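PDB 2I14: nicotinate-nucleotide pyrophosphorylase from Pyrococcus furiosus, which probably catalyses the ATP-dependent transfer of a phosphoribosyl group from phosphoribosyl pyrophosphate to nicotinate, giving nicotinate mononucleotide in NAD biosynthesis. Local coordinates for residues A[22-27]-A[104-109]; A[81-86]-A[381-386]; A[231-236]-A[266-271]. All coordinates share one frame; numbering follows the deposited sequence.

Followed from the N terminus, the chain enters contact 1 at residues 22-27 and passes through residues 81-86 of contact 2 before 104-109 closes contact 1, joining the starts of helices 26-37 and 108-131. Contacts 1 and 2 therefore cross, although their centres are about 28 Å apart. Contact 2 stays open for nearly 300 residues, until 381-386 returns, tying the C-terminal helix 377-390 to the turn that follows strand 77-81 of the antiparallel sheet. Within that long excursion lies contact 3, a local closure of 231-236 on 266-271 at the entrances to two neighbouring strands of the parallel sheet, across the chain's centre from contact 1.

Contact 1: A[22-27]-A[104-109]; sequences KTTDVY and FGIYET. With PCP (1-alpha-pyrophosphoryl-2-alpha,3-alpha-dihydroxy-4-beta-cyclopentane-methanol-5-phosphate), chain L.
Thr109 points its side chain at Thr24 and Asp25, at a place where the N-terminal domain of the quinolinate phosphoribosyltransferase fold brings the starts of two helices together. Helix 108-131 supplies Thr109 from its first turn, and the chain at 22-27 passes across it into helix 26-37. The threonine has OG1 anti to its carbonyl carbon (chi1 -47°), and this puts the hydroxyl before the aspartate, where it works in both directions. It accepts the backbone N-H of Asp25, N to OG1 3.2 Å with an angle of 143° at the hydrogen, and gives a weak bond to Asp25 OD2 at 3.0 Å. The methyl branch lies between the carbonyl oxygen of Thr23 and the other carboxylate oxygen, CG2 being 3.8 Å from Asp25 OD1. An alanine here would probably leave the Asp25 amide without this acceptor and take one weak bond from a carboxylate that its other partners still hold. Beside this pair Thr24 OG1 lies 3.7 Å from Ile106 CG2.

The carboxylate of Asp25 has stronger partners across the subunit boundary: OD1 is hydrogen-bonded to Ser166 of the second subunit, and OD2 forms a salt bridge with Arg143 of the second subunit. Thr109 itself packs on Ile142 of the second subunit, so both partners lie at the interface. The same boundary runs through a ligand site, since the bound phosphoribosyl pyrophosphate analogue is also held by Gly276 and Gly296 of the second subunit. Tyr27 reaches it with its hydroxyl, OH donating to O2B of the ligand at 2.7 Å, that oxygen lying close to the ring plane.

Contact 2: A[81-86]-A[381-386]; sequences AMPEGT and REYVLE
This is a turn-against-helix contact, in which Tyr383 of helix 377-390 lays its ring edge against the type II beta turn Pro83 to Thr86. The turn follows strand 77-81 of the large antiparallel sheet, while the helix comes from the far end of the chain, so the two elements are neighbours in space alone. Tyr383 has CG anti to its backbone N (chi1 174°), and its ring extends from the helix toward the turn. The carbonyl oxygens of Pro83 and Glu84 both lie at the ring edge, near its plane, with Glu84 O 3.4 Å from Tyr383 CD2. The side chains of Pro83 and Tyr383 cross at about a right angle, Pro83 CG standing 4.0 Å from Tyr383 CE2.

A short relay of hydroxyls fastens the tip. Tyr383 OH donates to Thr86 OG1 at 3.0 Å, and Thr86 OG1 donates in turn to Pro83 O, meeting it on a lone pair in the carbonyl plane. The same Pro83 O also takes the turn's own bond from Thr86 N, also at 3.0 Å, so one carbonyl is gripped twice. Beyond the tyrosine the relay reaches Arg332 of strand 328-333, whose NH2 is hydrogen-bonded to Tyr383 OH; this charge would be expected to polarise the phenol and strengthen its donation. On the next helix position Val384 CG2 rests 3.5 Å from Gly85 O, and the valine also packs on Ile159 and Leu126. Glu84, turned away from the helix, is held by the backbone amides of Gly64 and Glu66 and by a salt bridge to Arg155. Gly85 has no side chain, and one would point at Tyr383 and Val384; glycine at this third position, with its positive phi of 98°, is the classic signature of a type II beta turn.

Contact 3: A[231-236]-A[266-271]; sequences LGKKLF and YDWVKI
Gly232 O is gripped by two donors that reach it from opposite faces of its carbonyl plane: the indole N-H of Trp268 and the backbone N-H of Leu235. Trp268 NE1 lies 2.8 Å from Gly232 O, with an angle of 136° at the hydrogen, and stands well above the carbonyl plane (39° out of it). From the indole's side the oxygen is nearly in the ring plane, at the edge. The second bond, Leu235 N to Gly232 O at 3.2 Å, closes the short 3-10 turn around Lys233 and Lys234, so the atom that receives the tryptophan also shapes the loop.

The indole is flanked on its two faces. Over one lies the aliphatic part of Lys233, bent at chi2 (-64°), with CD 3.4 Å from the centroid of the five-membered ring in a CH-pi contact almost on the ring normal. Its NZ is farther off and can add at most a weak cation-pi attraction. Against the opposite face, offset toward the rim, sits Val269 CG1.

These loops lead into strands 237-240 and 270-274, adjacent and parallel in the sheet and joined through helix 250-263 as a beta-alpha-beta crossover of the alpha/beta barrel domain. The contact is at the ends where the strands begin, whereas Asp241 and Ser274 of the ligand pocket lie at the ends where they finish.

Nearer the sheet Val269 CG1 also meets Leu235, at 3.8 Å from CD2; Leu235 packs on Ala227 of helix 220-228 and Val269 on Leu261 of helix 250-263. At the more exposed margin, Phe236 CE1 approaches Lys270 CD to 3.6 Å, aromatic ring against alkyl chain.

Contact 1: A[22-27]-A[104-109]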
loop_
_atom_site.group_PDB
_atom_site.type_symbol
_atom_site.label_atom_id
_atom_site.label_comp_id
_atom_site.label_asym_id
_atom_site.label_seq_id
_atom_site.Cartn_x
_atom_site.Cartn_y
_atom_site.Cartn_z
ATOM N N LYS A 22 -40.676 13.463 -23.616
ATOM C CA LYS A 22 -39.860 13.339 -24.824
ATOM C C LYS A 22 -38.385 13.040 -24.535
ATOM O O LYS A 22 -37.631 12.679 -25.445
ATOM C CB LYS A 22 -39.939 14.633 -25.643
ATOM C CG LYS A 22 -40.712 14.520 -26.954
ATOM C CD LYS A 22 -42.203 14.268 -26.729
ATOM C CE LYS A 22 -42.964 14.264 -28.048
ATOM N NZ LYS A 22 -44.427 14.085 -27.840
ATOM N N THR A 23 -37.983 13.193 -23.275
ATOM C CA THR A 23 -36.597 12.965 -22.874
ATOM C C THR A 23 -36.347 11.611 -22.232
ATOM O O THR A 23 -35.353 11.439 -21.531
ATOM C CB THR A 23 -36.127 14.038 -21.867
ATOM O OG1 THR A 23 -37.066 14.113 -20.784
ATOM C CG2 THR A 23 -36.003 15.395 -22.536
ATOM N N THR A 24 -37.224 10.645 -22.455
ATOM C CA THR A 24 -37.003 9.353 -21.829
ATOM C C THR A 24 -36.247 8.380 -22.707
ATOM O O THR A 24 -35.916 8.679 -23.857
ATOM C CB THR A 24 -38.328 8.689 -21.386
ATOM O OG1 THR A 24 -38.999 8.133 -22.517
ATOM C CG2 THR A 24 -39.229 9.711 -20.743
ATOM N N ASP A 25 -35.961 7.215 -22.131
ATOM C CA ASP A 25 -35.257 6.140 -22.827
ATOM C C ASP A 25 -36.326 5.412 -23.657
ATOM O O ASP A 25 -37.348 4.978 -23.109
ATOM C CB ASP A 25 -34.623 5.168 -21.811
ATOM C CG ASP A 25 -33.773 5.873 -20.743
ATOM O OD1 ASP A 25 -32.899 6.693 -21.096
ATOM O OD2 ASP A 25 -33.968 5.591 -19.543
ATOM N N VAL A 26 -36.098 5.278 -24.963
ATOM C CA VAL A 26 -37.077 4.626 -25.833
ATOM C C VAL A 26 -37.690 3.369 -25.273
ATOM O O VAL A 26 -38.904 3.210 -25.322
ATOM C CB VAL A 26 -36.505 4.240 -27.207
ATOM C CG1 VAL A 26 -36.239 5.483 -28.020
ATOM C CG2 VAL A 26 -35.246 3.387 -27.033
ATOM N N TYR A 27 -36.864 2.478 -24.734
ATOM C CA TYR A 27 -37.404 1.231 -24.221
ATOM C C TYR A 27 -38.523 1.393 -23.181
ATOM O O TYR A 27 -39.137 0.410 -22.748
ATOM C CB TYR A 27 -36.282 0.330 -23.697
ATOM C CG TYR A 27 -35.775 0.638 -22.316
ATOM C CD1 TYR A 27 -35.378 -0.396 -21.466
ATOM C CD2 TYR A 27 -35.655 1.951 -21.860
ATOM C CE1 TYR A 27 -34.873 -0.137 -20.193
ATOM C CE2 TYR A 27 -35.147 2.223 -20.582
ATOM C CZ TYR A 27 -34.758 1.169 -19.761
ATOM O OH TYR A 27 -34.228 1.407 -18.524
ATOM N N PHE A 104 -47.349 6.486 -15.829
ATOM C CA PHE A 104 -46.156 7.228 -15.411
ATOM C C PHE A 104 -44.791 6.642 -15.790
ATOM O O PHE A 104 -43.798 7.367 -15.830
ATOM C CB PHE A 104 -46.194 7.423 -13.900
ATOM C CG PHE A 104 -46.033 6.150 -13.127
ATOM C CD1 PHE A 104 -44.772 5.704 -12.752
ATOM C CD2 PHE A 104 -47.143 5.391 -12.777
ATOM C CE1 PHE A 104 -44.616 4.520 -12.033
ATOM C CE2 PHE A 104 -46.997 4.206 -12.060
ATOM C CZ PHE A 104 -45.729 3.768 -11.687
ATOM N N GLY A 105 -44.739 5.340 -16.058
ATOM C CA GLY A 105 -43.483 4.693 -16.412
ATOM C C GLY A 105 -42.592 5.429 -17.398
ATOM O O GLY A 105 -41.380 5.218 -17.438
ATOM N N ILE A 106 -43.188 6.305 -18.191
ATOM C CA ILE A 106 -42.448 7.059 -19.181
ATOM C C ILE A 106 -41.842 8.298 -18.541
ATOM O O ILE A 106 -41.401 9.209 -19.242
ATOM C CB ILE A 106 -43.366 7.507 -20.329
ATOM C CG1 ILE A 106 -44.332 6.382 -20.710
ATOM C CG2 ILE A 106 -42.534 7.886 -21.533
ATOM C CD1 ILE A 106 -45.453 6.143 -19.692
ATOM N N TYR A 107 -41.819 8.342 -17.210
ATOM C CA TYR A 107 -41.270 9.501 -16.511
ATOM C C TYR A 107 -40.091 9.188 -15.605
ATOM O O TYR A 107 -39.693 10.016 -14.785
ATOM C CB TYR A 107 -42.364 10.217 -15.712
ATOM C CG TYR A 107 -43.308 10.993 -16.593
ATOM C CD1 TYR A 107 -44.526 10.449 -17.000
ATOM C CD2 TYR A 107 -42.950 12.250 -17.082
ATOM C CE1 TYR A 107 -45.363 11.135 -17.878
ATOM C CE2 TYR A 107 -43.777 12.948 -17.964
ATOM C CZ TYR A 107 -44.982 12.384 -18.360
ATOM O OH TYR A 107 -45.799 13.065 -19.244
ATOM N N GLU A 108 -39.526 7.997 -15.753
ATOM C CA GLU A 108 -38.387 7.623 -14.937
ATOM C C GLU A 108 -37.189 8.473 -15.310
ATOM O O GLU A 108 -36.624 9.179 -14.479
ATOM C CB GLU A 108 -38.038 6.156 -15.144
ATOM C CG GLU A 108 -39.094 5.215 -14.636
ATOM C CD GLU A 108 -38.552 3.817 -14.379
ATOM O OE1 GLU A 108 -37.400 3.723 -13.890
ATOM O OE2 GLU A 108 -39.280 2.820 -14.645
ATOM N N THR A 109 -36.813 8.407 -16.576
ATOM C CA THR A 109 -35.665 9.148 -17.066
ATOM C C THR A 109 -35.610 10.598 -16.571
ATOM O O THR A 109 -34.527 11.168 -16.339
ATOM C CB THR A 109 -35.667 9.133 -18.584
ATOM O OG1 THR A 109 -35.908 7.795 -19.030
ATOM C CG2 THR A 109 -34.328 9.624 -19.125
HETATM C C1 PCP L . -29.537 0.620 -15.616
HETATM C C2 PCP L . -29.751 1.950 -16.374
HETATM C C3 PCP L . -29.079 1.725 -17.753
HETATM C C4 PCP L . -27.861 0.820 -17.454
HETATM C C5 PCP L . -28.374 -0.006 -16.317
HETATM C CP PCP L . -26.531 1.574 -17.127
HETATM O O1 PCP L . -30.697 -0.342 -15.840
HETATM O O2 PCP L . -31.144 2.245 -16.524
HETATM O O3 PCP L . -29.929 1.049 -18.694
HETATM O OP PCP L . -26.575 2.453 -15.954
HETATM P P PCP L . -25.330 2.618 -14.919
HETATM O O1P PCP L . -25.192 4.067 -14.645
HETATM O O2P PCP L . -24.124 2.060 -15.601
HETATM O O3P PCP L . -25.716 1.855 -13.699
HETATM P PA PCP L . -30.822 -1.783 -15.184
HETATM O O1A PCP L . -30.660 -1.593 -13.689
HETATM O O2A PCP L . -29.702 -2.614 -15.764
HETATM O O3A PCP L . -32.257 -2.239 -15.612
HETATM P PB PCP L . -33.647 -1.583 -15.817
HETATM O O1B PCP L . -34.721 -2.594 -16.028
HETATM O O2B PCP L . -33.662 -0.721 -16.986
HETATM O O3B PCP L . -34.049 -0.748 -14.649
#

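Contact 2: A[81-86]-A[381-386]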
loop_
_atom_site.group_PDB
_atom_site.type_symbol
_atom_site.label_atom_id
_atom_site.label_comp_id
_atom_site.label_asym_id
_atom_site.label_seq_id
_atom_site.Cartn_x
_atom_site.Cartn_y
_atom_site.Cartn_z
ATOM N N ALA A 81 -43.900 11.140 -0.565
ATOM C CA ALA A 81 -42.484 11.463 -0.506
ATOM C C ALA A 81 -42.027 11.940 0.866
ATOM O O ALA A 81 -42.821 12.062 1.803
ATOM C CB ALA A 81 -42.153 12.518 -1.555
ATOM N N MET A 82 -40.725 12.180 0.969
ATOM C CA MET A 82 -40.123 12.689 2.182
ATOM C C MET A 82 -39.991 14.173 1.908
ATOM O O MET A 82 -39.906 14.590 0.760
ATOM C CB MET A 82 -38.722 12.114 2.395
ATOM C CG MET A 82 -38.629 10.643 2.780
ATOM S SD MET A 82 -36.896 10.224 3.215
ATOM C CE MET A 82 -37.081 8.488 3.626
ATOM N N PRO A 83 -39.988 14.999 2.954
ATOM C CA PRO A 83 -39.856 16.437 2.699
ATOM C C PRO A 83 -38.491 16.770 2.098
ATOM O O PRO A 83 -37.454 16.293 2.563
ATOM C CB PRO A 83 -40.066 17.055 4.082
ATOM C CG PRO A 83 -39.657 15.945 5.034
ATOM C CD PRO A 83 -40.235 14.721 4.379
ATOM N N GLU A 84 -38.490 17.582 1.051
ATOM C CA GLU A 84 -37.234 17.941 0.417
ATOM C C GLU A 84 -36.246 18.397 1.488
ATOM O O GLU A 84 -36.610 19.124 2.410
ATOM C CB GLU A 84 -37.465 19.032 -0.632
ATOM C CG GLU A 84 -36.255 19.341 -1.496
ATOM C CD GLU A 84 -36.634 19.907 -2.868
ATOM O OE1 GLU A 84 -35.729 20.365 -3.613
ATOM O OE2 GLU A 84 -37.838 19.885 -3.212
ATOM N N GLY A 85 -35.004 17.927 1.381
ATOM C CA GLY A 85 -33.985 18.293 2.343
ATOM C C GLY A 85 -33.779 17.255 3.427
ATOM O O GLY A 85 -32.852 17.363 4.219
ATOM N N THR A 86 -34.639 16.249 3.474
ATOM C CA THR A 86 -34.503 15.197 4.475
ATOM C C THR A 86 -33.201 14.402 4.310
ATOM O O THR A 86 -32.752 14.114 3.194
ATOM C CB THR A 86 -35.676 14.186 4.402
ATOM O OG1 THR A 86 -36.912 14.872 4.592
ATOM C CG2 THR A 86 -35.535 13.109 5.469
ATOM N N ARG A 381 -33.315 24.752 3.447
ATOM C CA ARG A 381 -31.939 24.781 3.902
ATOM C C ARG A 381 -31.897 24.837 5.442
ATOM O O ARG A 381 -31.021 24.235 6.088
ATOM C CB ARG A 381 -31.205 25.988 3.320
ATOM C CG ARG A 381 -29.825 26.102 3.892
ATOM C CD ARG A 381 -29.162 27.406 3.627
ATOM N NE ARG A 381 -28.190 27.633 4.686
ATOM C CZ ARG A 381 -27.107 28.389 4.563
ATOM N NH1 ARG A 381 -26.866 28.990 3.412
ATOM N NH2 ARG A 381 -26.265 28.537 5.583
ATOM N N GLU A 382 -32.850 25.570 6.019
ATOM C CA GLU A 382 -32.957 25.707 7.471
ATOM C C GLU A 382 -33.095 24.274 8.015
ATOM O O GLU A 382 -32.457 23.887 8.991
ATOM C CB GLU A 382 -34.208 26.539 7.804
ATOM C CG GLU A 382 -34.162 27.417 9.082
ATOM C CD GLU A 382 -35.393 28.356 9.208
ATOM O OE1 GLU A 382 -36.434 27.954 9.814
ATOM O OE2 GLU A 382 -35.303 29.499 8.675
ATOM N N TYR A 383 -33.919 23.490 7.328
ATOM C CA TYR A 383 -34.204 22.095 7.679
ATOM C C TYR A 383 -33.009 21.141 7.599
ATOM O O TYR A 383 -32.880 20.225 8.406
ATOM C CB TYR A 383 -35.318 21.582 6.771
ATOM C CG TYR A 383 -35.639 20.128 6.909
ATOM C CD1 TYR A 383 -35.734 19.544 8.147
ATOM C CD2 TYR A 383 -35.950 19.359 5.788
ATOM C CE1 TYR A 383 -36.144 18.225 8.285
ATOM C CE2 TYR A 383 -36.363 18.038 5.908
ATOM C CZ TYR A 383 -36.464 17.474 7.163
ATOM O OH TYR A 383 -36.915 16.177 7.298
ATOM N N VAL A 384 -32.147 21.354 6.614
ATOM C CA VAL A 384 -30.989 20.499 6.447
ATOM C C VAL A 384 -30.014 20.713 7.593
ATOM O O VAL A 384 -29.655 19.768 8.306
ATOM C CB VAL A 384 -30.278 20.787 5.091
ATOM C CG1 VAL A 384 -29.015 19.938 4.959
ATOM C CG2 VAL A 384 -31.230 20.504 3.937
ATOM N N LEU A 385 -29.599 21.963 7.768
ATOM C CA LEU A 385 -28.646 22.313 8.811
ATOM C C LEU A 385 -29.109 21.919 10.215
ATOM O O LEU A 385 -28.281 21.553 11.058
ATOM C CB LEU A 385 -28.352 23.810 8.748
ATOM C CG LEU A 385 -27.676 24.277 7.457
ATOM C CD1 LEU A 385 -27.890 25.756 7.261
ATOM C CD2 LEU A 385 -26.199 23.963 7.507
ATOM N N GLU A 386 -30.421 21.994 10.473
ATOM C CA GLU A 386 -30.965 21.625 11.786
ATOM C C GLU A 386 -30.752 20.127 11.989
ATOM O O GLU A 386 -30.327 19.692 13.067
ATOM C CB GLU A 386 -32.473 21.955 11.895
ATOM C CG GLU A 386 -32.854 23.437 12.196
ATOM C CD GLU A 386 -34.385 23.656 12.291
ATOM O OE1 GLU A 386 -34.858 24.803 12.100
ATOM O OE2 GLU A 386 -35.117 22.672 12.559
#

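Contact 3: A[231-236]-A[266-271]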
loop_
_atom_site.group_PDB
_atom_site.type_symbol
_atom_site.label_atom_id
_atom_site.label_comp_id
_atom_site.label_asym_id
_atom_site.label_seq_id
_atom_site.Cartn_x
_atom_site.Cartn_y
_atom_site.Cartn_z
ATOM N N LEU A 231 -8.000 51.491 0.589
ATOM C CA LEU A 231 -9.325 51.221 1.140
ATOM C C LEU A 231 -9.268 50.757 2.601
ATOM O O LEU A 231 -10.290 50.706 3.272
ATOM C CB LEU A 231 -10.109 50.213 0.272
ATOM C CG LEU A 231 -9.517 49.109 -0.620
ATOM C CD1 LEU A 231 -10.652 48.192 -1.058
ATOM C CD2 LEU A 231 -8.813 49.698 -1.842
ATOM N N GLY A 232 -8.066 50.453 3.088
ATOM C CA GLY A 232 -7.880 50.025 4.465
ATOM C C GLY A 232 -9.065 49.349 5.125
ATOM O O GLY A 232 -9.203 48.136 5.034
ATOM N N LYS A 233 -9.916 50.124 5.795
ATOM C CA LYS A 233 -11.092 49.580 6.479
ATOM C C LYS A 233 -12.262 49.332 5.537
ATOM O O LYS A 233 -13.368 49.000 5.966
ATOM C CB LYS A 233 -11.537 50.512 7.615
ATOM C CG LYS A 233 -10.825 50.285 8.951
ATOM C CD LYS A 233 -11.135 48.913 9.526
ATOM C CE LYS A 233 -10.521 48.709 10.904
ATOM N NZ LYS A 233 -11.193 49.515 11.961
ATOM N N LYS A 234 -12.012 49.511 4.249
ATOM C CA LYS A 234 -13.025 49.273 3.231
ATOM C C LYS A 234 -12.808 47.844 2.737
ATOM O O LYS A 234 -13.689 47.242 2.120
ATOM C CB LYS A 234 -12.855 50.257 2.067
ATOM C CG LYS A 234 -13.343 51.673 2.341
ATOM C CD LYS A 234 -14.841 51.810 2.064
ATOM C CE LYS A 234 -15.681 50.901 2.959
ATOM N NZ LYS A 234 -17.114 50.911 2.564
ATOM N N LEU A 235 -11.621 47.316 3.032
ATOM C CA LEU A 235 -11.228 45.971 2.636
ATOM C C LEU A 235 -11.804 44.957 3.608
ATOM O O LEU A 235 -11.203 44.663 4.632
ATOM C CB LEU A 235 -9.698 45.868 2.614
ATOM C CG LEU A 235 -9.051 44.561 2.164
ATOM C CD1 LEU A 235 -9.465 44.273 0.744
ATOM C CD2 LEU A 235 -7.544 44.666 2.269
ATOM N N PHE A 236 -12.974 44.422 3.281
ATOM C CA PHE A 236 -13.621 43.441 4.135
ATOM C C PHE A 236 -12.848 42.139 4.264
ATOM O O PHE A 236 -12.830 41.527 5.334
ATOM C CB PHE A 236 -15.017 43.107 3.627
ATOM C CG PHE A 236 -15.634 41.948 4.341
ATOM C CD1 PHE A 236 -15.688 41.928 5.733
ATOM C CD2 PHE A 236 -16.129 40.863 3.638
ATOM C CE1 PHE A 236 -16.227 40.842 6.411
ATOM C CE2 PHE A 236 -16.668 39.772 4.306
ATOM C CZ PHE A 236 -16.718 39.760 5.695
ATOM N N TYR A 266 -2.735 45.401 10.234
ATOM C CA TYR A 266 -4.044 45.198 9.611
ATOM C C TYR A 266 -4.632 43.939 10.251
ATOM O O TYR A 266 -4.100 42.846 10.067
ATOM C CB TYR A 266 -3.903 45.020 8.105
ATOM C CG TYR A 266 -3.064 46.092 7.459
ATOM C CD1 TYR A 266 -1.699 45.902 7.252
ATOM C CD2 TYR A 266 -3.636 47.295 7.040
ATOM C CE1 TYR A 266 -0.925 46.879 6.636
ATOM C CE2 TYR A 266 -2.864 48.282 6.422
ATOM C CZ TYR A 266 -1.510 48.063 6.222
ATOM O OH TYR A 266 -0.739 49.015 5.594
ATOM N N ASP A 267 -5.718 44.086 11.007
ATOM C CA ASP A 267 -6.293 42.932 11.691
ATOM C C ASP A 267 -7.777 42.644 11.491
ATOM O O ASP A 267 -8.286 41.636 11.988
ATOM C CB ASP A 267 -6.014 43.044 13.187
ATOM C CG ASP A 267 -4.536 43.227 13.486
ATOM O OD1 ASP A 267 -3.984 44.275 13.077
ATOM O OD2 ASP A 267 -3.923 42.332 14.121
ATOM N N TRP A 268 -8.474 43.511 10.769
ATOM C CA TRP A 268 -9.896 43.315 10.539
ATOM C C TRP A 268 -10.100 42.494 9.280
ATOM O O TRP A 268 -11.097 41.770 9.155
ATOM C CB TRP A 268 -10.591 44.671 10.396
ATOM C CG TRP A 268 -10.023 45.496 9.277
ATOM C CD1 TRP A 268 -10.536 45.643 8.021
ATOM C CD2 TRP A 268 -8.794 46.234 9.296
ATOM N NE1 TRP A 268 -9.701 46.421 7.255
ATOM C CE2 TRP A 268 -8.625 46.797 8.012
ATOM C CE3 TRP A 268 -7.817 46.469 10.273
ATOM C CZ2 TRP A 268 -7.518 47.579 7.679
ATOM C CZ3 TRP A 268 -6.716 47.245 9.941
ATOM C CH2 TRP A 268 -6.576 47.792 8.653
ATOM N N VAL A 269 -9.149 42.608 8.355
ATOM C CA VAL A 269 -9.236 41.881 7.101
ATOM C C VAL A 269 -9.183 40.366 7.311
ATOM O O VAL A 269 -8.239 39.828 7.898
ATOM C CB VAL A 269 -8.127 42.310 6.103
ATOM C CG1 VAL A 269 -8.147 43.814 5.931
ATOM C CG2 VAL A 269 -6.781 41.850 6.580
ATOM N N LYS A 270 -10.229 39.698 6.833
ATOM C CA LYS A 270 -10.371 38.259 6.933
ATOM C C LYS A 270 -9.749 37.546 5.732
ATOM O O LYS A 270 -9.415 38.164 4.719
ATOM C CB LYS A 270 -11.846 37.907 7.017
ATOM C CG LYS A 270 -12.599 38.588 8.146
ATOM C CD LYS A 270 -14.101 38.369 7.982
ATOM C CE LYS A 270 -14.876 38.843 9.180
ATOM N NZ LYS A 270 -14.477 38.089 10.394
ATOM N N ILE A 271 -9.597 36.234 5.859
ATOM C CA ILE A 271 -9.026 35.427 4.794
ATOM C C ILE A 271 -10.108 34.605 4.118
ATOM O O ILE A 271 -10.677 33.694 4.718
ATOM C CB ILE A 271 -7.958 34.464 5.328
ATOM C CG1 ILE A 271 -6.905 35.243 6.126
ATOM C CG2 ILE A 271 -7.294 33.739 4.165
ATOM C CD1 ILE A 271 -6.101 36.230 5.298
#